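Local coordinates for secreted protein ASP-2 (Necator americanus, PDB 1U53) that is secreted by a parasitic hookworm and belongs to the pathogenesis-related-1 (CAP) proteins, its molecular function unsettled, and serves as a vaccine antigen for human hookworm infection, at residues G6-M12 and Y55-E60; F20-H24 and L146-V150. One frame throughout, in Å; residues are numbered along the deposited sequence.

Interaction 1: residues G6-M12 and Y55-E60; sequences GCPDNGM and YDCEVE
Cys-7, Glu-60 and Cys-57 bury most of the surface here. Residues 6-12 form an irregular loop, extended at Gly-6 to Pro-8 and then curling through an inverse gamma turn centred on Asp-9; residues 55-60 leave a short strand at Tyr-55 and enter a helix at Cys-57. Across the two segments the nearest CA atoms are those of Cys-7 and Cys-57, 5.3 Å apart. Both cysteines are m rotamers, and their SG atoms join at 2.0 Å with chi3 -82°. This disulfide ties the loop before helix 14-32 to the start of helix 57-67 in this CAP-family protein; Asp-56 N-caps the latter helix, Asp-56 OD1 accepting from Val-59 N at 3.2 Å. Cys-7 SG also lies 4.0 Å from CE2 at the edge of the Tyr-55 ring. Glu-60, extended in chi1 and chi2 (both t), reaches the loop with its carboxylate: OE1 accepts from Asn-10 ND2 at 2.8 Å, and OE2 takes the Tyr-55 OH at 2.5 Å and a salt bridge from Arg-17. Asn-10 OD1 closes an Asx turn onto Met-12 N, 3.0 Å.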
loop_
_atom_site.group_PDB
_atom_site.type_symbol
_atom_site.label_atom_id
_atom_site.label_comp_id
_atom_site.label_asym_id
_atom_site.label_seq_id
_atom_site.Cartn_x
_atom_site.Cartn_y
_atom_site.Cartn_z
ATOM N N GLY A 6 7.407 -18.847 6.776
ATOM C CA GLY A 6 8.350 -17.821 6.359
ATOM C C GLY A 6 8.479 -17.820 4.832
ATOM O O GLY A 6 8.254 -18.836 4.159
ATOM N N CYS A 7 8.820 -16.663 4.278
ATOM C CA CYS A 7 9.075 -16.570 2.848
ATOM C C CYS A 7 10.509 -17.072 2.556
ATOM O O CYS A 7 11.339 -17.212 3.487
ATOM C CB CYS A 7 8.855 -15.108 2.375
ATOM S SG CYS A 7 7.212 -14.453 2.773
ATOM N N PRO A 8 10.809 -17.373 1.293
ATOM C CA PRO A 8 12.096 -17.927 0.864
ATOM C C PRO A 8 13.232 -16.966 1.150
ATOM O O PRO A 8 13.025 -15.734 1.330
ATOM C CB PRO A 8 11.950 -18.058 -0.666
ATOM C CG PRO A 8 10.506 -17.923 -0.950
ATOM C CD PRO A 8 9.887 -17.176 0.159
ATOM N N ASP A 9 14.436 -17.530 1.180
ATOM C CA ASP A 9 15.686 -16.804 1.378
ATOM C C ASP A 9 16.042 -16.313 -0.001
ATOM O O ASP A 9 16.912 -16.861 -0.688
ATOM C CB ASP A 9 16.714 -17.794 1.930
ATOM C CG ASP A 9 18.005 -17.155 2.334
ATOM O OD1 ASP A 9 18.078 -15.910 2.453
ATOM O OD2 ASP A 9 18.953 -17.942 2.559
ATOM N N ASN A 10 15.314 -15.287 -0.445
ATOM C CA ASN A 10 15.341 -14.866 -1.856
ATOM C C ASN A 10 15.928 -13.465 -2.104
ATOM O O ASN A 10 15.779 -12.918 -3.224
ATOM C CB ASN A 10 13.909 -14.930 -2.438
ATOM C CG ASN A 10 12.974 -13.940 -1.753
ATOM O OD1 ASN A 10 13.443 -13.117 -0.970
ATOM N ND2 ASN A 10 11.647 -14.009 -2.046
ATOM N N GLY A 11 16.612 -12.919 -1.100
ATOM C CA GLY A 11 17.244 -11.583 -1.226
ATOM C C GLY A 11 16.462 -10.485 -0.544
ATOM O O GLY A 11 16.973 -9.405 -0.290
ATOM N N MET A 12 15.207 -10.756 -0.245
ATOM C CA MET A 12 14.403 -9.812 0.504
ATOM C C MET A 12 14.660 -10.060 1.991
ATOM O O MET A 12 14.717 -11.207 2.412
ATOM C CB MET A 12 12.939 -10.083 0.148
ATOM C CG MET A 12 12.013 -9.117 0.708
ATOM S SD MET A 12 12.366 -7.374 0.273
ATOM C CE MET A 12 10.927 -6.747 1.134
ATOM N N TYR A 55 1.025 -10.238 5.418
ATOM C CA TYR A 55 2.093 -10.429 4.429
ATOM C C TYR A 55 1.857 -11.734 3.697
ATOM O O TYR A 55 1.369 -12.724 4.286
ATOM C CB TYR A 55 3.492 -10.420 5.076
ATOM C CG TYR A 55 4.555 -10.019 4.060
ATOM C CD1 TYR A 55 4.759 -8.666 3.731
ATOM C CD2 TYR A 55 5.287 -10.985 3.359
ATOM C CE1 TYR A 55 5.715 -8.294 2.743
ATOM C CE2 TYR A 55 6.241 -10.623 2.380
ATOM C CZ TYR A 55 6.434 -9.289 2.068
ATOM O OH TYR A 55 7.334 -8.928 1.086
ATOM N N ASP A 56 2.131 -11.750 2.398
ATOM C CA ASP A 56 1.805 -12.981 1.611
ATOM C C ASP A 56 3.008 -13.276 0.715
ATOM O O ASP A 56 3.353 -12.458 -0.164
ATOM C CB ASP A 56 0.567 -12.698 0.762
ATOM C CG ASP A 56 0.158 -13.865 -0.111
ATOM O OD1 ASP A 56 1.023 -14.573 -0.629
ATOM O OD2 ASP A 56 -1.055 -14.091 -0.298
ATOM N N CYS A 57 3.670 -14.423 0.921
ATOM C CA CYS A 57 4.930 -14.686 0.218
ATOM C C CYS A 57 4.726 -14.888 -1.283
ATOM O O CYS A 57 5.664 -14.692 -2.069
ATOM C CB CYS A 57 5.594 -15.970 0.763
ATOM S SG CYS A 57 5.901 -15.957 2.509
ATOM N N GLU A 58 3.525 -15.357 -1.666
ATOM C CA GLU A 58 3.209 -15.495 -3.090
ATOM C C GLU A 58 3.071 -14.174 -3.830
ATOM O O GLU A 58 3.482 -14.025 -4.985
ATOM C CB GLU A 58 1.982 -16.406 -3.318
ATOM C CG GLU A 58 2.288 -17.862 -2.964
ATOM C CD GLU A 58 3.361 -18.419 -3.878
ATOM O OE1 GLU A 58 4.505 -18.651 -3.409
ATOM O OE2 GLU A 58 3.055 -18.525 -5.085
ATOM N N VAL A 59 2.498 -13.203 -3.148
ATOM C CA VAL A 59 2.406 -11.832 -3.661
ATOM C C VAL A 59 3.803 -11.247 -3.734
ATOM O O VAL A 59 4.148 -10.566 -4.707
ATOM C CB VAL A 59 1.506 -11.006 -2.771
ATOM C CG1 VAL A 59 1.424 -9.558 -3.313
ATOM C CG2 VAL A 59 0.064 -11.638 -2.810
ATOM N N GLU A 60 4.638 -11.510 -2.725
ATOM C CA GLU A 60 6.067 -11.080 -2.826
ATOM C C GLU A 60 6.769 -11.649 -4.075
ATOM O O GLU A 60 7.560 -10.974 -4.740
ATOM C CB GLU A 60 6.853 -11.519 -1.579
ATOM C CG GLU A 60 8.332 -11.240 -1.679
ATOM C CD GLU A 60 9.035 -11.624 -0.397
ATOM O OE1 GLU A 60 9.774 -12.624 -0.452
ATOM O OE2 GLU A 60 8.828 -10.940 0.640
#

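Interaction 2: residues F20-H24 and L146-V150; sequences FLEMH and LGCYV. Unlike the reference sequence in segment 20-24: Met-23 (reference Leu).
Helix 14-32 lies across strand 145-152, and residues 20-24 meet residues 146-150 with short-segment axes 9.4 Å apart at closest and 130° between their N-to-C directions. Phe-20 CA is 7.5 Å from Cys-148 CA, and Leu-21 CA is 7.1 Å from Leu-146 CA. In the extended strand, Leu-146, Cys-148 and Val-150 point toward the helix, while Tyr-149 points away. The Phe-20 ring (chi1 -87°) is the largest bump on the helix side: Cys-148 sits over one face, CB 3.7 Å and SG 3.8 Å from the ring centroid, and Val-150 CG2 lies at the edge, 3.8 Å from Phe-20 CE2. Conversely, Leu-146 (t, p) pushes CD2 into the hollow between Phe-20, Leu-21 and His-24: CD2 is 3.7 Å from Phe-20 O, 3.9 Å from Leu-21 CA and 3.8 Å from the His-24 ring centroid, over its face. This is alpha-on-beta packing within the alpha-beta-alpha sandwich of CAP proteins; Ala-101 and Ser-105 of helix 97-109 also touch Phe-20, and Cys-148 is disulfide-bonded to Cys-161 on the next strand. His-24 ND1 donates to Phe-20 O at 2.9 Å and NE2 is hydrogen-bonded to Tyr-163 OH. With the imidazole's nitrogens thus engaged, helix and strand meet here through van der Waals, CH-pi and sulfur-aromatic contacts, and the fit depends on shape.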
loop_
_atom_site.group_PDB
_atom_site.type_symbol
_atom_site.label_atom_id
_atom_site.label_comp_id
_atom_site.label_asym_id
_atom_site.label_seq_id
_atom_site.Cartn_x
_atom_site.Cartn_y
_atom_site.Cartn_z
ATOM N N PHE A 20 7.564 -3.057 5.612
ATOM C CA PHE A 20 6.456 -2.831 4.663
ATOM C C PHE A 20 5.106 -3.107 5.312
ATOM O O PHE A 20 4.204 -2.298 5.243
ATOM C CB PHE A 20 6.586 -3.743 3.426
ATOM C CG PHE A 20 7.432 -3.164 2.332
ATOM C CD1 PHE A 20 7.101 -1.940 1.737
ATOM C CD2 PHE A 20 8.568 -3.820 1.900
ATOM C CE1 PHE A 20 7.931 -1.392 0.682
ATOM C CE2 PHE A 20 9.369 -3.287 0.843
ATOM C CZ PHE A 20 9.037 -2.081 0.265
ATOM N N LEU A 21 4.972 -4.264 5.975
ATOM C CA LEU A 21 3.687 -4.611 6.545
ATOM C C LEU A 21 3.308 -3.651 7.702
ATOM O O LEU A 21 2.176 -3.138 7.765
ATOM C CB LEU A 21 3.716 -6.059 7.071
ATOM C CG LEU A 21 2.350 -6.517 7.562
ATOM C CD1 LEU A 21 1.286 -6.623 6.413
ATOM C CD2 LEU A 21 2.470 -7.822 8.306
ATOM N N GLU A 22 4.248 -3.382 8.605
ATOM C CA GLU A 22 3.911 -2.482 9.739
ATOM C C GLU A 22 3.544 -1.069 9.297
ATOM O O GLU A 22 2.563 -0.497 9.816
ATOM C CB GLU A 22 5.092 -2.439 10.708
ATOM C CG GLU A 22 5.222 -3.807 11.353
ATOM C CD GLU A 22 6.431 -3.941 12.206
ATOM O OE1 GLU A 22 7.089 -2.903 12.443
ATOM O OE2 GLU A 22 6.716 -5.100 12.618
ATOM N N MET A 23 4.311 -0.523 8.352
ATOM C CA MET A 23 4.040 0.801 7.787
ATOM C C MET A 23 2.692 0.805 7.112
ATOM O O MET A 23 1.911 1.730 7.259
ATOM C CB MET A 23 5.053 1.185 6.713
ATOM C CG MET A 23 6.389 1.350 7.175
ATOM S SD MET A 23 6.997 3.040 7.173
ATOM C CE MET A 23 6.079 4.170 6.255
ATOM N N HIS A 24 2.395 -0.237 6.330
ATOM C CA HIS A 24 1.055 -0.226 5.712
ATOM C C HIS A 24 -0.068 -0.250 6.724
ATOM O O HIS A 24 -1.051 0.512 6.616
ATOM C CB HIS A 24 0.883 -1.371 4.713
ATOM C CG HIS A 24 1.441 -1.066 3.346
ATOM N ND1 HIS A 24 2.790 -1.035 3.059
ATOM C CD2 HIS A 24 0.799 -0.811 2.179
ATOM C CE1 HIS A 24 2.958 -0.739 1.776
ATOM N NE2 HIS A 24 1.757 -0.600 1.224
ATOM N N LEU A 146 -0.357 -8.210 1.226
ATOM C CA LEU A 146 0.708 -7.350 0.763
ATOM C C LEU A 146 1.913 -8.216 0.523
ATOM O O LEU A 146 2.192 -9.105 1.330
ATOM C CB LEU A 146 1.066 -6.339 1.890
ATOM C CG LEU A 146 2.206 -5.386 1.558
ATOM C CD1 LEU A 146 1.763 -4.449 0.459
ATOM C CD2 LEU A 146 2.620 -4.553 2.801
ATOM N N GLY A 147 2.651 -7.973 -0.554
ATOM C CA GLY A 147 3.935 -8.680 -0.720
ATOM C C GLY A 147 4.815 -7.740 -1.529
ATOM O O GLY A 147 4.344 -7.188 -2.517
ATOM N N CYS A 148 6.076 -7.543 -1.125
ATOM C CA CYS A 148 6.926 -6.593 -1.831
ATOM C C CYS A 148 8.316 -7.143 -2.064
ATOM O O CYS A 148 8.733 -8.082 -1.413
ATOM C CB CYS A 148 7.069 -5.315 -0.971
ATOM S SG CYS A 148 5.506 -4.644 -0.345
ATOM N N TYR A 149 9.054 -6.480 -2.942
ATOM C CA TYR A 149 10.456 -6.846 -3.145
ATOM C C TYR A 149 11.255 -5.592 -3.446
ATOM O O TYR A 149 10.763 -4.696 -4.159
ATOM C CB TYR A 149 10.569 -7.865 -4.280
ATOM C CG TYR A 149 11.911 -8.584 -4.325
ATOM C CD1 TYR A 149 12.108 -9.761 -3.592
ATOM C CD2 TYR A 149 12.978 -8.066 -5.066
ATOM C CE1 TYR A 149 13.348 -10.377 -3.603
ATOM C CE2 TYR A 149 14.201 -8.684 -5.081
ATOM C CZ TYR A 149 14.386 -9.844 -4.360
ATOM O OH TYR A 149 15.617 -10.495 -4.402
ATOM N N VAL A 150 12.489 -5.536 -2.930
ATOM C CA VAL A 150 13.445 -4.436 -3.161
ATOM C C VAL A 150 14.647 -5.029 -3.838
ATOM O O VAL A 150 15.258 -6.007 -3.318
ATOM C CB VAL A 150 13.906 -3.798 -1.859
ATOM C CG1 VAL A 150 14.896 -2.660 -2.120
ATOM C CG2 VAL A 150 12.681 -3.324 -1.022
#

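In the fold
The two contacts have centres about 10 Å apart and touch directly, their segments alternating along the chain. Strand 145-152 provides one side of interaction 2 and borders interaction 1: helix 14-32 packs on one face and helix 57-67 on the other. Asp-56 N is 2.9 Å from Leu-146 O, a backbone hydrogen bond that continues the parallel pairing of strands 54-55 and 145-152. A probable hydrogen bond joins Asn-10 O to Tyr-149 OH at 2.7 Å, and Cys-148 N donates a hydrogen bond to Tyr-55 OH. Packing adds Glu-60 CG at 3.2 Å from Cys-148 O and Val-59 CG1 at 3.4 Å from Gly-147 N. The centre of interaction 2 is about 7 Å from the centre of the chain; the centre of interaction 1 is about 16 Å from the centre of the chain.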